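PDB 4JB2: branched-chain amino acid transport system substrate-binding protein from Rhodopseudomonas palustris, which probably binds branched-chain amino acids or related small ligands in the periplasm and delivers them to an ABC transporter for uptake. Local coordinates for residues Gly237-Ser242 against Arg345-Val350. Residues are numbered along the deposited sequence; the frame is centred on the assembly and turned at random.
Sequences GVLMAS and RILLTV
Arg345 meets Ser242 through its backbone, CA lying 3.4 Å from Ser242 O in a CA-H...O contact, while its guanidinium group turns away to a salt bridge with Asp342 and a hydrogen bond to the carbonyl of Ile118. Ile346, on one face of the sheet with Ser242, Met240 and Leu348, exchanges two backbone hydrogen bonds with Ser242; the one from Ile346 N to Ser242 O measures 2.9 Å, and Ile346 CG1 rests against Ser242 CB. On the opposite face, with Leu239 and Ala241, Leu347 CG lies anti to its own N (chi1 -178°), and with chi2 at 66° CD1 comes to 3.7 Å from Met240 O while CD2 lies against Leu239 CD2; helix 116-129 packs here through His126. Strand 346-351 is the antiparallel neighbour of 239-242, itself the last parallel strand in the central sheet of one alpha/beta lobe of this periplasmic binding protein. Leu348 forms the next hydrogen-bonded pair, its N and O both bonded to Met240, and its CD1 lies 3.7 Å from Ser242 CB. Thr349 sets its side chain beside Leu239, CB 4.0 Å from Leu239 CD2. At Val350, CG2 presses tightly on Val238 CG1 (3.5 Å), and Val350 O accepts a hydrogen bond from Gly237 N at 2.9 Å.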
ATOM      1  N   GLY A 237       7.840 -20.292   5.065  1.00 29.64           N
ATOM      2  CA  GLY A 237       7.227 -20.140   6.394  1.00 29.90           C
ATOM      3  C   GLY A 237       7.074 -18.705   6.890  1.00 29.03           C
ATOM      4  O   GLY A 237       6.610 -18.502   8.008  1.00 29.67           O
ATOM      5  N   VAL A 238       7.474 -17.703   6.093  1.00 28.91           N
ATOM      6  CA  VAL A 238       7.181 -16.299   6.433  1.00 27.82           C
ATOM      7  C   VAL A 238       5.661 -16.088   6.653  1.00 28.99           C
ATOM      8  O   VAL A 238       4.819 -16.774   6.059  1.00 29.72           O
ATOM      9  CB  VAL A 238       7.710 -15.336   5.371  1.00 28.29           C
ATOM     10  CG1 VAL A 238       6.905 -15.455   4.056  1.00 27.40           C
ATOM     11  CG2 VAL A 238       7.683 -13.914   5.867  1.00 27.30           C
ATOM     12  N   LEU A 239       5.304 -15.170   7.549  1.00 29.13           N
ATOM     13  CA  LEU A 239       3.930 -14.739   7.676  1.00 28.21           C
ATOM     14  C   LEU A 239       3.862 -13.288   7.219  1.00 28.19           C
ATOM     15  O   LEU A 239       4.588 -12.423   7.705  1.00 27.34           O
ATOM     16  CB  LEU A 239       3.432 -14.928   9.118  1.00 28.28           C
ATOM     17  CG  LEU A 239       3.410 -16.445   9.344  1.00 30.49           C
ATOM     18  CD1 LEU A 239       3.777 -16.812  10.742  1.00 33.86           C
ATOM     19  CD2 LEU A 239       2.116 -17.121   8.838  1.00 25.97           C
ATOM     20  N   MET A 240       2.961 -13.044   6.273  1.00 27.62           N
ATOM     21  CA  MET A 240       2.848 -11.759   5.639  1.00 26.61           C
ATOM     22  C   MET A 240       1.413 -11.239   5.593  1.00 25.45           C
ATOM     23  O   MET A 240       0.514 -11.938   5.071  1.00 23.01           O
ATOM     24  CB  MET A 240       3.317 -11.887   4.194  1.00 26.45           C
ATOM     25  CG  MET A 240       3.663 -10.529   3.639  1.00 26.04           C
ATOM     26  SD  MET A 240       4.049 -10.751   1.912  1.00 28.11           S
ATOM     27  CE  MET A 240       5.740 -11.332   2.061  1.00 28.89           C
ATOM     28  N   ALA A 241       1.241  -9.991   6.061  1.00 23.85           N
ATOM     29  CA  ALA A 241      -0.032  -9.293   5.973  1.00 23.10           C
ATOM     30  C   ALA A 241      -0.269  -8.942   4.505  1.00 23.07           C
ATOM     31  O   ALA A 241       0.680  -8.571   3.780  1.00 22.97           O
ATOM     32  CB  ALA A 241      -0.007  -8.018   6.816  1.00 23.67           C
ATOM     33  N   SER A 242      -1.519  -9.072   4.062  1.00 22.47           N
ATOM     34  CA  SER A 242      -1.857  -8.787   2.683  1.00 23.13           C
ATOM     35  C   SER A 242      -3.286  -8.262   2.508  1.00 22.15           C
ATOM     36  O   SER A 242      -4.165  -8.549   3.320  1.00 21.82           O
ATOM     37  CB  SER A 242      -1.708 -10.089   1.898  1.00 22.93           C
ATOM     38  OG  SER A 242      -2.165  -9.954   0.561  1.00 26.09           O
ATOM     39  N   ARG A 345      -8.255  -7.488   4.775  1.00 35.60           N
ATOM     40  CA  ARG A 345      -6.962  -8.119   5.136  1.00 33.83           C
ATOM     41  C   ARG A 345      -7.032  -9.640   5.221  1.00 31.66           C
ATOM     42  O   ARG A 345      -8.019 -10.182   5.659  1.00 31.67           O
ATOM     43  CB  ARG A 345      -6.459  -7.596   6.492  1.00 34.85           C
ATOM     44  CG  ARG A 345      -7.607  -7.601   7.614  1.00 36.51           C
ATOM     45  CD  ARG A 345      -7.095  -8.263   8.841  1.00 40.28           C
ATOM     46  NE  ARG A 345      -8.053  -8.379   9.945  1.00 43.22           N
ATOM     47  CZ  ARG A 345      -8.072  -7.568  11.020  1.00 45.06           C
ATOM     48  NH1 ARG A 345      -7.233  -6.550  11.130  1.00 43.12           N
ATOM     49  NH2 ARG A 345      -8.951  -7.762  12.002  1.00 47.99           N
ATOM     50  N   ILE A 346      -5.952 -10.317   4.835  1.00 29.71           N
ATOM     51  CA  ILE A 346      -5.790 -11.756   5.081  1.00 26.88           C
ATOM     52  C   ILE A 346      -4.308 -11.945   5.480  1.00 27.57           C
ATOM     53  O   ILE A 346      -3.526 -10.989   5.434  1.00 26.08           O
ATOM     54  CB  ILE A 346      -6.073 -12.600   3.781  1.00 26.02           C
ATOM     55  CG1 ILE A 346      -5.003 -12.298   2.707  1.00 22.46           C
ATOM     56  CG2 ILE A 346      -7.563 -12.413   3.285  1.00 22.81           C
ATOM     57  CD1 ILE A 346      -5.253 -12.903   1.272  1.00 20.36           C
ATOM     58  N   LEU A 347      -3.937 -13.195   5.794  1.00 27.58           N
ATOM     59  CA  LEU A 347      -2.603 -13.566   6.196  1.00 27.53           C
ATOM     60  C   LEU A 347      -2.130 -14.598   5.214  1.00 27.52           C
ATOM     61  O   LEU A 347      -2.835 -15.595   4.976  1.00 26.71           O
ATOM     62  CB  LEU A 347      -2.617 -14.101   7.633  1.00 28.10           C
ATOM     63  CG  LEU A 347      -1.259 -14.509   8.236  1.00 31.14           C
ATOM     64  CD1 LEU A 347      -0.349 -13.273   8.395  1.00 29.79           C
ATOM     65  CD2 LEU A 347      -1.413 -15.219   9.575  1.00 33.34           C
ATOM     66  N   LEU A 348      -0.962 -14.331   4.604  1.00 26.52           N
ATOM     67  CA  LEU A 348      -0.345 -15.236   3.663  1.00 26.19           C
ATOM     68  C   LEU A 348       0.876 -15.902   4.289  1.00 27.30           C
ATOM     69  O   LEU A 348       1.525 -15.336   5.178  1.00 26.79           O
ATOM     70  CB  LEU A 348       0.161 -14.456   2.441  1.00 25.72           C
ATOM     71  CG  LEU A 348      -0.841 -13.739   1.549  1.00 24.86           C
ATOM     72  CD1 LEU A 348      -0.081 -13.009   0.381  1.00 24.86           C
ATOM     73  CD2 LEU A 348      -1.849 -14.761   1.007  1.00 24.68           C
ATOM     74  N   THR A 349       1.230 -17.083   3.799  1.00 28.26           N
ATOM     75  CA  THR A 349       2.562 -17.594   4.051  1.00 28.94           C
ATOM     76  C   THR A 349       3.148 -18.075   2.750  1.00 29.70           C
ATOM     77  O   THR A 349       2.527 -17.905   1.693  1.00 29.88           O
ATOM     78  CB  THR A 349       2.569 -18.689   5.154  1.00 30.39           C
ATOM     79  OG1 THR A 349       3.933 -18.988   5.535  1.00 31.32           O
ATOM     80  CG2 THR A 349       1.863 -19.951   4.667  1.00 27.41           C
ATOM     81  N   VAL A 350       4.368 -18.612   2.798  1.00 30.81           N
ATOM     82  CA  VAL A 350       5.064 -19.073   1.586  1.00 32.42           C
ATOM     83  C   VAL A 350       5.415 -20.501   1.848  1.00 33.80           C
ATOM     84  O   VAL A 350       6.095 -20.789   2.857  1.00 35.46           O
ATOM     85  CB  VAL A 350       6.375 -18.281   1.299  1.00 31.55           C
ATOM     86  CG1 VAL A 350       7.231 -18.950   0.201  1.00 32.08           C
ATOM     87  CG2 VAL A 350       6.090 -16.834   0.955  1.00 33.97           C
TER